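ATP-dependent DNA helicase (PDB 5V9X) uses ATP hydrolysis to track 3'-to-5' along a single DNA strand and unwind RNA:DNA hybrids, as a bacterial helicase of the Lhr family. Local coordinates at residues V463-T468 with D505-K510; S778-C783 with Q810-A815; K646-R651 with Y660-L665. One frame throughout, in Å; residues are numbered along the deposited sequence.

Interaction 1 of 3, residues V463-T468 with D505-K510; sequences VLAQHT and DLLSGK
No flat group lies between Ala465, Thr468 and Leu507, the three residues that touch. The one ring in the two segments, His467, turns from the same helix toward helix 200-213. Its edge has Val463 O in plane. It packs edge-to-face with His204 and with Phe171.

The contact itself is aliphatic. Leu507 comes from the last turn of helix 497-508 and presses one methyl against helix 461-471. CD1 of Leu507 sits 3.5 Å from Ala465 O and 3.7 Å from Thr468 CB. It therefore lies between positions 465 and 468, over one turn of the helix. The second methyl, CD2, reaches Ala465 alone, 4.2 Å from its CB. In Leu507, CG lies anti to the carbonyl carbon, beside the backbone N (chi1 -70°), which sends both methyls across to the other helix.

Thr468 is held in its rotamer by polar bonds. Its OG1 donates to Leu464 O at 2.7 Å, and it stands above that carbonyl plane by 50°. Leu464 O also takes the backbone bond from Thr468 N. OG1 is bonded to Trp482 NE1 as well. With OG1 so occupied, the methyl CG2 is the branch turned to Leu507, 3.7 Å from its CD1.

Helix 497-508 stops just after the contact, and Gly509 is the first residue to leave helical angles. The Leu507 backbone is hydrogen-bonded to Arg522 and Leu523, so the helix end is tied to the strand that follows. Leu789 packs on Leu507 from a loop. Helices 461-471, 479-488 and 497-508, followed by strands 523-526 and 531-534, fit the helix bundle and wing of the winged helix domain.

Interaction 2 of 3, residues S778-C783 with Q810-A815; sequences SRFREC and QLLDIA
Helices 774-786 and 801-815 cross nearly at right angles here: the axes of segments 778-783 and 810-815 pass 10.7 Å apart at 104°, with Phe780 and Leu812 closest by CA. Both belong to the DEAD/H associated region of the helicase, and this is a buried helix-helix packing with a CH-pi contact at its centre.

One aromatic side chain from the first helix does the work. The CG of Phe780 is trans to its backbone N (chi1 -180°), and the ring extends toward the second helix. Leu812 covers one face. Its CD1 stands 3.6 Å from the ring centroid, 10° off the normal. Its CB lies over the same face near the rim, 3.5 Å from Phe780 CE2. The outer end of the ring meets two more groups. Leu811 CG comes in near the ring plane, 4.2 Å from Phe780 CZ. Ala815 CB approaches the same CZ obliquely. Ile823 and Val824 of helix 822-835 also pack on Phe780, so three helices meet round the ring.

Away from the ring, helix 774-786 carries a network of charges. Glu782 forms a salt bridge with Arg781, and a long charge contact with Arg779 in which no N-H points at the oxygen. Each also reaches outside the segment: Glu782 to Arg552, Arg781 to Glu574 and Arg779 to Glu830. These opposite charges probably offset one another, since all three residues are buried. Between Arg781 NH2 and Glu782 OE2 the distance is 3.6 Å.

Interaction 3 of 3, residues K646-R651 with Y660-L665; sequences KAFDKR and YATDNL
Tyr660 O, two residues before the contact residue Thr662, is gripped twice by Asn664. The amide ND2 of Asn664 donates at 2.6 Å and 165°, nearly straight. The backbone N of Asn664 reaches the same Tyr660 O from the opposite face of the carbonyl plane. ND2 also bonds Val264 O, and OD1 takes Met267 N, so the amide is held at both ends. Tyr660 holds the N-cap position of helix 661-676, and the two bonds tie its carbonyl to the first turn. Edge strand 657-659 links the two packed helices, 645-653 and 661-676. The strand borders the sheet of the second RecA-like domain, and Tyr660 is backbone-bonded to Val262 beside it.

Across the contact the two helix segments run at 128° to each other. Phe648 meets helix 661-676 with the edge of its ring. Its CG is trans to the backbone N (chi1 -167°), which carries the ring there. The far corner, CZ, lies 3.6 Å from Leu665 CG, near the ring plane, and Leu665 CD2 touches the same corner. The neighbouring CE2 of Phe648 is 3.8 Å from Thr662 CG2. His666 packs edge-to-face with Phe648. Phe636 and Leu640 of helix 627-640 pack on Leu665.

The Asp649 side chain crosses that of Thr662 at about a right angle, OD1 toward CG2. Arg645, on the same helix as Asp649, forms salt bridges with both Asp649 and Asp663 and so joins the two helices. Its charge probably eases the repulsion between the carboxylates. Asp649 OD1 and Asp663 OD1 stand 6.7 Å apart.

Overall arrangement
Along the chain the three contacts come in series, and none nests in or crosses another. Interaction 1 comes first and closes a mostly helical loop of 36 residues in the winged helix region. Interaction 3 follows, with only eight residues between its segments, and fastens a short helix to the one after strand 657-659. Interaction 2 comes last and closes a 26-residue loop in the DEAD/H associated region. In space the order differs. Interactions 1 and 2 have centres about 15 Å apart, although they belong to different regions of the chain. Interaction 3 lies on the opposite side of the chain's centre, about 57 Å and 50 Å from their centres.

Interaction 1 of 3, residues V463-T468 with D505-K510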
ATOM      1  N   VAL A 463      -6.801 -15.948  -4.088  1.00 44.05           N
ATOM      2  CA  VAL A 463      -7.333 -15.043  -5.105  1.00 47.90           C
ATOM      3  C   VAL A 463      -7.915 -15.836  -6.268  1.00 50.52           C
ATOM      4  O   VAL A 463      -8.968 -15.484  -6.816  1.00 50.06           O
ATOM      5  CB  VAL A 463      -6.240 -14.063  -5.574  1.00 48.77           C
ATOM      6  CG1 VAL A 463      -6.687 -13.309  -6.820  1.00 34.43           C
ATOM      7  CG2 VAL A 463      -5.885 -13.091  -4.460  1.00 38.72           C
ATOM      8  N   LEU A 464      -7.241 -16.921  -6.658  1.00 49.97           N
ATOM      9  CA  LEU A 464      -7.757 -17.787  -7.714  1.00 48.81           C
ATOM     10  C   LEU A 464      -9.096 -18.400  -7.319  1.00 50.52           C
ATOM     11  O   LEU A 464     -10.053 -18.387  -8.103  1.00 50.41           O
ATOM     12  CB  LEU A 464      -6.738 -18.883  -8.029  1.00 48.10           C
ATOM     13  CG  LEU A 464      -7.211 -20.049  -8.903  1.00 47.06           C
ATOM     14  CD1 LEU A 464      -7.531 -19.579 -10.311  1.00 40.51           C
ATOM     15  CD2 LEU A 464      -6.177 -21.165  -8.927  1.00 41.65           C
ATOM     16  N   ALA A 465      -9.179 -18.941  -6.100  1.00 48.15           N
ATOM     17  CA  ALA A 465     -10.408 -19.589  -5.651  1.00 46.69           C
ATOM     18  C   ALA A 465     -11.590 -18.629  -5.686  1.00 50.33           C
ATOM     19  O   ALA A 465     -12.700 -19.014  -6.074  1.00 55.49           O
ATOM     20  CB  ALA A 465     -10.217 -20.152  -4.242  1.00 42.40           C
ATOM     21  N   GLN A 466     -11.371 -17.372  -5.295  1.00 48.87           N
ATOM     22  CA  GLN A 466     -12.456 -16.396  -5.305  1.00 45.87           C
ATOM     23  C   GLN A 466     -12.949 -16.140  -6.724  1.00 46.71           C
ATOM     24  O   GLN A 466     -14.157 -16.176  -6.988  1.00 46.89           O
ATOM     25  CB  GLN A 466     -11.999 -15.094  -4.645  1.00 43.59           C
ATOM     26  CG  GLN A 466     -13.055 -14.000  -4.654  1.00 51.76           C
ATOM     27  CD  GLN A 466     -12.598 -12.734  -3.955  1.00 58.59           C
ATOM     28  OE1 GLN A 466     -12.823 -11.626  -4.444  1.00 55.12           O
ATOM     29  NE2 GLN A 466     -11.961 -12.892  -2.799  1.00 63.06           N
ATOM     30  N   HIS A 467     -12.025 -15.879  -7.656  1.00 44.52           N
ATOM     31  CA  HIS A 467     -12.416 -15.688  -9.049  1.00 41.22           C
ATOM     32  C   HIS A 467     -13.079 -16.938  -9.610  1.00 43.35           C
ATOM     33  O   HIS A 467     -14.009 -16.844 -10.419  1.00 43.98           O
ATOM     34  CB  HIS A 467     -11.200 -15.302  -9.892  1.00 42.84           C
ATOM     35  CG  HIS A 467     -10.907 -13.833  -9.901  1.00 51.84           C
ATOM     36  ND1 HIS A 467     -11.327 -12.997 -10.913  1.00 56.06           N
ATOM     37  CD2 HIS A 467     -10.238 -13.051  -9.022  1.00 53.21           C
ATOM     38  CE1 HIS A 467     -10.931 -11.762 -10.656  1.00 53.15           C
ATOM     39  NE2 HIS A 467     -10.267 -11.768  -9.514  1.00 50.78           N
ATOM     40  N   THR A 468     -12.622 -18.118  -9.181  1.00 44.75           N
ATOM     41  CA  THR A 468     -13.184 -19.362  -9.698  1.00 47.21           C
ATOM     42  C   THR A 468     -14.662 -19.486  -9.350  1.00 48.97           C
ATOM     43  O   THR A 468     -15.461 -19.962 -10.165  1.00 57.54           O
ATOM     44  CB  THR A 468     -12.401 -20.558  -9.157  1.00 54.42           C
ATOM     45  OG1 THR A 468     -11.025 -20.444  -9.539  1.00 58.21           O
ATOM     46  CG2 THR A 468     -12.961 -21.852  -9.716  1.00 57.33           C
ATOM     47  N   ASP A 505     -10.689 -28.737  -6.318  1.00 69.51           N
ATOM     48  CA  ASP A 505     -11.159 -29.799  -5.433  1.00 74.06           C
ATOM     49  C   ASP A 505     -11.706 -29.221  -4.138  1.00 73.45           C
ATOM     50  O   ASP A 505     -12.794 -29.598  -3.683  1.00 75.27           O
ATOM     51  CB  ASP A 505     -10.025 -30.780  -5.131  1.00 77.87           C
ATOM     52  CG  ASP A 505      -9.482 -31.438  -6.374  1.00 77.46           C
ATOM     53  OD1 ASP A 505     -10.219 -31.500  -7.379  1.00 74.95           O
ATOM     54  OD2 ASP A 505      -8.320 -31.893  -6.347  1.00 77.76           O
ATOM     55  N   LEU A 506     -10.955 -28.304  -3.527  1.00 67.96           N
ATOM     56  CA  LEU A 506     -11.389 -27.700  -2.273  1.00 63.11           C
ATOM     57  C   LEU A 506     -12.703 -26.951  -2.451  1.00 64.76           C
ATOM     58  O   LEU A 506     -13.600 -27.045  -1.604  1.00 64.17           O
ATOM     59  CB  LEU A 506     -10.294 -26.773  -1.750  1.00 59.72           C
ATOM     60  CG  LEU A 506     -10.502 -26.100  -0.397  1.00 63.28           C
ATOM     61  CD1 LEU A 506     -11.029 -27.099   0.618  1.00 66.69           C
ATOM     62  CD2 LEU A 506      -9.184 -25.509   0.065  1.00 62.85           C
ATOM     63  N   LEU A 507     -12.842 -26.215  -3.555  1.00 69.24           N
ATOM     64  CA  LEU A 507     -14.089 -25.515  -3.837  1.00 67.31           C
ATOM     65  C   LEU A 507     -15.235 -26.468  -4.145  1.00 67.26           C
ATOM     66  O   LEU A 507     -16.399 -26.066  -4.046  1.00 64.77           O
ATOM     67  CB  LEU A 507     -13.897 -24.549  -5.007  1.00 61.85           C
ATOM     68  CG  LEU A 507     -13.032 -23.317  -4.748  1.00 61.20           C
ATOM     69  CD1 LEU A 507     -12.800 -22.550  -6.038  1.00 63.34           C
ATOM     70  CD2 LEU A 507     -13.685 -22.427  -3.707  1.00 58.95           C
ATOM     71  N   SER A 508     -14.937 -27.715  -4.510  1.00 69.45           N
ATOM     72  CA  SER A 508     -15.959 -28.676  -4.912  1.00 77.00           C
ATOM     73  C   SER A 508     -16.086 -29.812  -3.902  1.00 82.01           C
ATOM     74  O   SER A 508     -17.100 -29.906  -3.207  1.00 79.93           O
ATOM     75  CB  SER A 508     -15.655 -29.214  -6.311  1.00 82.65           C
ATOM     76  OG  SER A 508     -16.634 -30.157  -6.714  1.00 92.16           O
ATOM     77  N   GLY A 509     -15.087 -30.689  -3.801  1.00 86.85           N
ATOM     78  CA  GLY A 509     -15.200 -31.846  -2.933  1.00 86.74           C
ATOM     79  C   GLY A 509     -13.937 -32.212  -2.181  1.00 86.82           C
ATOM     80  O   GLY A 509     -12.851 -32.287  -2.765  1.00 83.29           O
ATOM     81  N   LYS A 510     -14.074 -32.455  -0.879  1.00 89.20           N
ATOM     82  CA  LYS A 510     -12.947 -32.824  -0.030  1.00 87.65           C
ATOM     83  C   LYS A 510     -13.299 -34.013   0.862  1.00 86.54           C
ATOM     84  O   LYS A 510     -13.943 -33.857   1.902  1.00 85.70           O
ATOM     85  CB  LYS A 510     -12.512 -31.633   0.828  1.00 90.46           C
ATOM     86  CG  LYS A 510     -11.434 -31.951   1.855  1.00 91.08           C
ATOM     87  CD  LYS A 510     -10.041 -31.909   1.251  1.00 90.52           C
ATOM     88  CE  LYS A 510      -8.991 -32.282   2.286  1.00 91.75           C
ATOM     89  NZ  LYS A 510      -7.609 -32.033   1.791  1.00 92.83           N
TER

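Interaction 2 of 3, residues S778-C783 with Q810-A815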
ATOM      1  N   SER A 778      -3.306 -15.613  11.683  1.00 51.63           N
ATOM      2  CA  SER A 778      -4.034 -14.492  11.094  1.00 53.74           C
ATOM      3  C   SER A 778      -4.132 -14.634   9.581  1.00 55.81           C
ATOM      4  O   SER A 778      -5.210 -14.467   9.000  1.00 55.56           O
ATOM      5  CB  SER A 778      -3.360 -13.171  11.467  1.00 51.91           C
ATOM      6  OG  SER A 778      -3.466 -12.915  12.856  1.00 56.44           O
ATOM      7  N   ARG A 779      -3.013 -14.940   8.923  1.00 54.20           N
ATOM      8  CA  ARG A 779      -3.025 -15.031   7.470  1.00 49.16           C
ATOM      9  C   ARG A 779      -3.751 -16.276   6.975  1.00 52.62           C
ATOM     10  O   ARG A 779      -4.206 -16.293   5.827  1.00 55.46           O
ATOM     11  CB  ARG A 779      -1.595 -14.985   6.930  1.00 43.88           C
ATOM     12  CG  ARG A 779      -0.854 -13.695   7.277  1.00 43.05           C
ATOM     13  CD  ARG A 779      -1.613 -12.464   6.793  1.00 43.74           C
ATOM     14  NE  ARG A 779      -1.045 -11.220   7.306  1.00 46.53           N
ATOM     15  CZ  ARG A 779      -0.253 -10.412   6.609  1.00 47.88           C
ATOM     16  NH1 ARG A 779       0.069 -10.712   5.358  1.00 43.54           N
ATOM     17  NH2 ARG A 779       0.217  -9.299   7.161  1.00 48.86           N
ATOM     18  N   PHE A 780      -3.882 -17.312   7.809  1.00 50.88           N
ATOM     19  CA  PHE A 780      -4.747 -18.430   7.441  1.00 47.48           C
ATOM     20  C   PHE A 780      -6.213 -18.015   7.470  1.00 48.94           C
ATOM     21  O   PHE A 780      -7.009 -18.473   6.642  1.00 53.23           O
ATOM     22  CB  PHE A 780      -4.510 -19.621   8.371  1.00 46.62           C
ATOM     23  CG  PHE A 780      -5.367 -20.819   8.055  1.00 49.12           C
ATOM     24  CD1 PHE A 780      -4.923 -21.792   7.176  1.00 53.17           C
ATOM     25  CD2 PHE A 780      -6.617 -20.974   8.641  1.00 54.71           C
ATOM     26  CE1 PHE A 780      -5.706 -22.898   6.884  1.00 61.70           C
ATOM     27  CE2 PHE A 780      -7.408 -22.074   8.350  1.00 59.57           C
ATOM     28  CZ  PHE A 780      -6.951 -23.038   7.473  1.00 63.16           C
ATOM     29  N   ARG A 781      -6.589 -17.159   8.422  1.00 43.32           N
ATOM     30  CA  ARG A 781      -7.963 -16.669   8.480  1.00 51.33           C
ATOM     31  C   ARG A 781      -8.281 -15.788   7.278  1.00 50.56           C
ATOM     32  O   ARG A 781      -9.300 -15.986   6.604  1.00 48.90           O
ATOM     33  CB  ARG A 781      -8.193 -15.900   9.782  1.00 53.74           C
ATOM     34  CG  ARG A 781      -9.508 -15.135   9.808  1.00 52.91           C
ATOM     35  CD  ARG A 781      -9.602 -14.211  11.009  1.00 55.59           C
ATOM     36  NE  ARG A 781      -8.474 -13.284  11.093  1.00 58.39           N
ATOM     37  CZ  ARG A 781      -8.350 -12.185  10.354  1.00 60.31           C
ATOM     38  NH1 ARG A 781      -9.278 -11.872   9.460  1.00 64.17           N
ATOM     39  NH2 ARG A 781      -7.291 -11.400  10.505  1.00 53.76           N
ATOM     40  N   GLU A 782      -7.422 -14.802   7.000  1.00 49.99           N
ATOM     41  CA  GLU A 782      -7.651 -13.919   5.859  1.00 51.75           C
ATOM     42  C   GLU A 782      -7.682 -14.704   4.551  1.00 53.62           C
ATOM     43  O   GLU A 782      -8.464 -14.386   3.647  1.00 53.99           O
ATOM     44  CB  GLU A 782      -6.574 -12.832   5.810  1.00 51.75           C
ATOM     45  CG  GLU A 782      -6.528 -11.916   7.030  1.00 52.02           C
ATOM     46  CD  GLU A 782      -5.362 -10.939   6.984  1.00 56.08           C
ATOM     47  OE1 GLU A 782      -4.567 -11.003   6.020  1.00 56.76           O
ATOM     48  OE2 GLU A 782      -5.236 -10.109   7.911  1.00 55.00           O
ATOM     49  N   CYS A 783      -6.840 -15.736   4.434  1.00 51.18           N
ATOM     50  CA  CYS A 783      -6.835 -16.550   3.222  1.00 52.20           C
ATOM     51  C   CYS A 783      -8.114 -17.370   3.100  1.00 55.13           C
ATOM     52  O   CYS A 783      -8.731 -17.420   2.029  1.00 60.29           O
ATOM     53  CB  CYS A 783      -5.608 -17.463   3.203  1.00 51.12           C
ATOM     54  SG  CYS A 783      -4.071 -16.647   2.707  1.00 55.50           S
ATOM     55  N   GLN A 810     -11.223 -23.036  14.081  1.00 70.73           N
ATOM     56  CA  GLN A 810     -11.778 -24.383  14.120  1.00 72.16           C
ATOM     57  C   GLN A 810     -11.517 -25.146  12.828  1.00 73.72           C
ATOM     58  O   GLN A 810     -11.506 -26.383  12.840  1.00 77.51           O
ATOM     59  CB  GLN A 810     -13.279 -24.319  14.419  1.00 71.73           C
ATOM     60  CG  GLN A 810     -13.595 -24.156  15.904  1.00 76.21           C
ATOM     61  CD  GLN A 810     -14.966 -23.562  16.166  1.00 80.94           C
ATOM     62  OE1 GLN A 810     -15.680 -23.176  15.238  1.00 83.34           O
ATOM     63  NE2 GLN A 810     -15.337 -23.478  17.438  1.00 80.28           N
ATOM     64  N   LEU A 811     -11.300 -24.442  11.715  1.00 71.39           N
ATOM     65  CA  LEU A 811     -10.938 -25.114  10.472  1.00 71.97           C
ATOM     66  C   LEU A 811      -9.453 -25.454  10.435  1.00 72.31           C
ATOM     67  O   LEU A 811      -9.072 -26.526   9.951  1.00 74.51           O
ATOM     68  CB  LEU A 811     -11.322 -24.248   9.269  1.00 69.33           C
ATOM     69  CG  LEU A 811     -10.825 -24.671   7.880  1.00 62.75           C
ATOM     70  CD1 LEU A 811     -11.224 -26.103   7.560  1.00 62.83           C
ATOM     71  CD2 LEU A 811     -11.346 -23.717   6.812  1.00 54.54           C
ATOM     72  N   LEU A 812      -8.600 -24.560  10.944  1.00 72.04           N
ATOM     73  CA  LEU A 812      -7.161 -24.801  10.900  1.00 73.04           C
ATOM     74  C   LEU A 812      -6.775 -26.013  11.737  1.00 84.01           C
ATOM     75  O   LEU A 812      -5.904 -26.796  11.337  1.00 91.76           O
ATOM     76  CB  LEU A 812      -6.400 -23.565  11.375  1.00 69.71           C
ATOM     77  CG  LEU A 812      -4.880 -23.732  11.435  1.00 66.40           C
ATOM     78  CD1 LEU A 812      -4.322 -24.068  10.061  1.00 62.92           C
ATOM     79  CD2 LEU A 812      -4.217 -22.486  11.997  1.00 63.92           C
ATOM     80  N   ASP A 813      -7.409 -26.187  12.901  1.00 87.51           N
ATOM     81  CA  ASP A 813      -7.137 -27.359  13.729  1.00 90.45           C
ATOM     82  C   ASP A 813      -7.400 -28.659  12.982  1.00 89.22           C
ATOM     83  O   ASP A 813      -6.834 -29.696  13.344  1.00 90.96           O
ATOM     84  CB  ASP A 813      -7.976 -27.309  15.008  1.00 97.43           C
ATOM     85  CG  ASP A 813      -7.544 -26.197  15.948  1.00104.95           C
ATOM     86  OD1 ASP A 813      -6.615 -25.440  15.591  1.00106.21           O
ATOM     87  OD2 ASP A 813      -8.133 -26.082  17.044  1.00108.74           O
ATOM     88  N   ILE A 814      -8.241 -28.625  11.952  1.00 83.14           N
ATOM     89  CA  ILE A 814      -8.444 -29.787  11.099  1.00 82.67           C
ATOM     90  C   ILE A 814      -7.509 -29.767   9.892  1.00 83.92           C
ATOM     91  O   ILE A 814      -7.095 -30.828   9.413  1.00 85.85           O
ATOM     92  CB  ILE A 814      -9.916 -29.864  10.657  1.00 81.11           C
ATOM     93  CG1 ILE A 814     -10.841 -29.786  11.875  1.00 85.67           C
ATOM     94  CG2 ILE A 814     -10.182 -31.137   9.865  1.00 76.82           C
ATOM     95  CD1 ILE A 814     -10.586 -30.863  12.909  1.00 87.66           C
ATOM     96  N   ALA A 815      -7.153 -28.578   9.396  1.00 82.61           N
ATOM     97  CA  ALA A 815      -6.306 -28.483   8.213  1.00 80.10           C
ATOM     98  C   ALA A 815      -4.840 -28.750   8.525  1.00 80.18           C
ATOM     99  O   ALA A 815      -4.098 -29.188   7.639  1.00 78.82           O
ATOM    100  CB  ALA A 815      -6.463 -27.109   7.563  1.00 75.07           C
TER

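Interaction 3 of 3, residues K646-R651 with Y660-L665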
ATOM      1  N   LYS A 646      30.118  20.618  11.581  1.00 77.27           N
ATOM      2  CA  LYS A 646      30.112  21.315  10.300  1.00 75.64           C
ATOM      3  C   LYS A 646      29.517  20.434   9.209  1.00 75.60           C
ATOM      4  O   LYS A 646      28.438  20.736   8.689  1.00 72.60           O
ATOM      5  CB  LYS A 646      31.526  21.761   9.920  1.00 80.90           C
ATOM      6  CG  LYS A 646      32.238  22.572  10.997  1.00 86.70           C
ATOM      7  CD  LYS A 646      31.345  23.676  11.550  1.00 87.09           C
ATOM      8  CE  LYS A 646      31.010  23.434  13.018  1.00 83.78           C
ATOM      9  NZ  LYS A 646      29.902  24.305  13.497  1.00 78.20           N
ATOM     10  N   ALA A 647      30.209  19.344   8.858  1.00 78.58           N
ATOM     11  CA  ALA A 647      29.687  18.413   7.860  1.00 74.46           C
ATOM     12  C   ALA A 647      28.299  17.912   8.234  1.00 74.03           C
ATOM     13  O   ALA A 647      27.474  17.640   7.354  1.00 69.07           O
ATOM     14  CB  ALA A 647      30.645  17.233   7.688  1.00 69.56           C
ATOM     15  N   PHE A 648      28.029  17.788   9.534  1.00 75.27           N
ATOM     16  CA  PHE A 648      26.697  17.411   9.994  1.00 71.70           C
ATOM     17  C   PHE A 648      25.659  18.440   9.561  1.00 75.45           C
ATOM     18  O   PHE A 648      24.611  18.088   9.006  1.00 77.54           O
ATOM     19  CB  PHE A 648      26.709  17.259  11.516  1.00 69.67           C
ATOM     20  CG  PHE A 648      25.489  16.586  12.072  1.00 70.24           C
ATOM     21  CD1 PHE A 648      25.490  15.224  12.324  1.00 68.28           C
ATOM     22  CD2 PHE A 648      24.345  17.316  12.356  1.00 71.52           C
ATOM     23  CE1 PHE A 648      24.372  14.601  12.839  1.00 69.28           C
ATOM     24  CE2 PHE A 648      23.224  16.698  12.871  1.00 70.18           C
ATOM     25  CZ  PHE A 648      23.238  15.340  13.113  1.00 71.54           C
ATOM     26  N   ASP A 649      25.937  19.724   9.809  1.00 73.95           N
ATOM     27  CA  ASP A 649      24.982  20.769   9.454  1.00 68.97           C
ATOM     28  C   ASP A 649      24.781  20.851   7.946  1.00 65.47           C
ATOM     29  O   ASP A 649      23.652  21.026   7.474  1.00 60.36           O
ATOM     30  CB  ASP A 649      25.446  22.117  10.010  1.00 71.54           C
ATOM     31  CG  ASP A 649      25.352  22.187  11.523  1.00 72.27           C
ATOM     32  OD1 ASP A 649      24.853  21.219  12.135  1.00 70.21           O
ATOM     33  OD2 ASP A 649      25.784  23.207  12.100  1.00 74.35           O
ATOM     34  N   LYS A 650      25.864  20.733   7.171  1.00 70.17           N
ATOM     35  CA  LYS A 650      25.735  20.714   5.716  1.00 69.95           C
ATOM     36  C   LYS A 650      24.825  19.577   5.269  1.00 67.72           C
ATOM     37  O   LYS A 650      23.949  19.762   4.417  1.00 67.90           O
ATOM     38  CB  LYS A 650      27.107  20.566   5.054  1.00 69.68           C
ATOM     39  CG  LYS A 650      28.222  21.416   5.630  1.00 75.73           C
ATOM     40  CD  LYS A 650      29.561  20.916   5.101  1.00 83.03           C
ATOM     41  CE  LYS A 650      30.720  21.326   5.994  1.00 84.41           C
ATOM     42  NZ  LYS A 650      31.852  20.364   5.881  1.00 80.48           N
ATOM     43  N   ARG A 651      25.028  18.387   5.839  1.00 65.76           N
ATOM     44  CA  ARG A 651      24.255  17.218   5.436  1.00 66.64           C
ATOM     45  C   ARG A 651      22.771  17.403   5.725  1.00 71.94           C
ATOM     46  O   ARG A 651      21.920  17.032   4.908  1.00 71.69           O
ATOM     47  CB  ARG A 651      24.789  15.979   6.152  1.00 60.74           C
ATOM     48  CG  ARG A 651      24.130  14.681   5.742  1.00 59.43           C
ATOM     49  CD  ARG A 651      24.700  14.159   4.438  1.00 64.99           C
ATOM     50  NE  ARG A 651      24.832  12.706   4.471  1.00 73.96           N
ATOM     51  CZ  ARG A 651      23.882  11.861   4.091  1.00 74.09           C
ATOM     52  NH1 ARG A 651      22.727  12.319   3.633  1.00 74.53           N
ATOM     53  NH2 ARG A 651      24.091  10.554   4.163  1.00 73.30           N
ATOM     54  N   TYR A 660      14.365  22.763  14.864  1.00 62.59           N
ATOM     55  CA  TYR A 660      15.428  22.196  15.683  1.00 59.92           C
ATOM     56  C   TYR A 660      15.749  20.774  15.245  1.00 59.78           C
ATOM     57  O   TYR A 660      16.190  19.952  16.053  1.00 62.18           O
ATOM     58  CB  TYR A 660      15.060  22.224  17.165  1.00 59.35           C
ATOM     59  CG  TYR A 660      14.750  23.599  17.707  1.00 64.39           C
ATOM     60  CD1 TYR A 660      15.752  24.547  17.872  1.00 71.65           C
ATOM     61  CD2 TYR A 660      13.457  23.946  18.070  1.00 63.00           C
ATOM     62  CE1 TYR A 660      15.472  25.804  18.376  1.00 74.84           C
ATOM     63  CE2 TYR A 660      13.166  25.197  18.576  1.00 66.53           C
ATOM     64  CZ  TYR A 660      14.176  26.122  18.727  1.00 71.37           C
ATOM     65  OH  TYR A 660      13.886  27.370  19.229  1.00 68.78           O
ATOM     66  N   ALA A 661      15.530  20.467  13.965  1.00 55.59           N
ATOM     67  CA  ALA A 661      15.756  19.110  13.484  1.00 54.24           C
ATOM     68  C   ALA A 661      17.232  18.732  13.524  1.00 58.01           C
ATOM     69  O   ALA A 661      17.562  17.564  13.761  1.00 60.49           O
ATOM     70  CB  ALA A 661      15.199  18.959  12.069  1.00 53.80           C
ATOM     71  N   THR A 662      18.131  19.694  13.302  1.00 59.41           N
ATOM     72  CA  THR A 662      19.557  19.393  13.374  1.00 60.27           C
ATOM     73  C   THR A 662      20.001  19.153  14.813  1.00 61.72           C
ATOM     74  O   THR A 662      20.757  18.213  15.085  1.00 60.68           O
ATOM     75  CB  THR A 662      20.373  20.526  12.750  1.00 55.56           C
ATOM     76  OG1 THR A 662      20.008  20.686  11.374  1.00 62.32           O
ATOM     77  CG2 THR A 662      21.858  20.216  12.836  1.00 56.50           C
ATOM     78  N   ASP A 663      19.544  19.993  15.745  1.00 67.59           N
ATOM     79  CA  ASP A 663      19.924  19.829  17.145  1.00 71.94           C
ATOM     80  C   ASP A 663      19.483  18.474  17.684  1.00 71.48           C
ATOM     81  O   ASP A 663      20.254  17.785  18.362  1.00 75.90           O
ATOM     82  CB  ASP A 663      19.322  20.953  17.989  1.00 76.15           C
ATOM     83  CG  ASP A 663      20.046  22.275  17.811  1.00 77.81           C
ATOM     84  OD1 ASP A 663      21.295  22.273  17.771  1.00 76.10           O
ATOM     85  OD2 ASP A 663      19.361  23.316  17.714  1.00 79.24           O
ATOM     86  N   ASN A 664      18.247  18.072  17.384  1.00 68.33           N
ATOM     87  CA  ASN A 664      17.700  16.859  17.980  1.00 66.75           C
ATOM     88  C   ASN A 664      18.298  15.598  17.372  1.00 62.15           C
ATOM     89  O   ASN A 664      18.463  14.595  18.074  1.00 61.82           O
ATOM     90  CB  ASN A 664      16.181  16.848  17.834  1.00 68.36           C
ATOM     91  CG  ASN A 664      15.503  17.796  18.791  1.00 71.55           C
ATOM     92  OD1 ASN A 664      15.216  17.439  19.933  1.00 74.45           O
ATOM     93  ND2 ASN A 664      15.246  19.015  18.335  1.00 73.54           N
ATOM     94  N   LEU A 665      18.607  15.614  16.075  1.00 60.53           N
ATOM     95  CA  LEU A 665      19.266  14.462  15.468  1.00 63.31           C
ATOM     96  C   LEU A 665      20.670  14.285  16.027  1.00 62.94           C
ATOM     97  O   LEU A 665      21.074  13.171  16.382  1.00 63.97           O
ATOM     98  CB  LEU A 665      19.312  14.616  13.948  1.00 67.26           C
ATOM     99  CG  LEU A 665      20.121  13.534  13.230  1.00 52.54           C
ATOM    100  CD1 LEU A 665      19.498  12.165  13.458  1.00 51.75           C
ATOM    101  CD2 LEU A 665      20.237  13.839  11.747  1.00 52.39           C
TER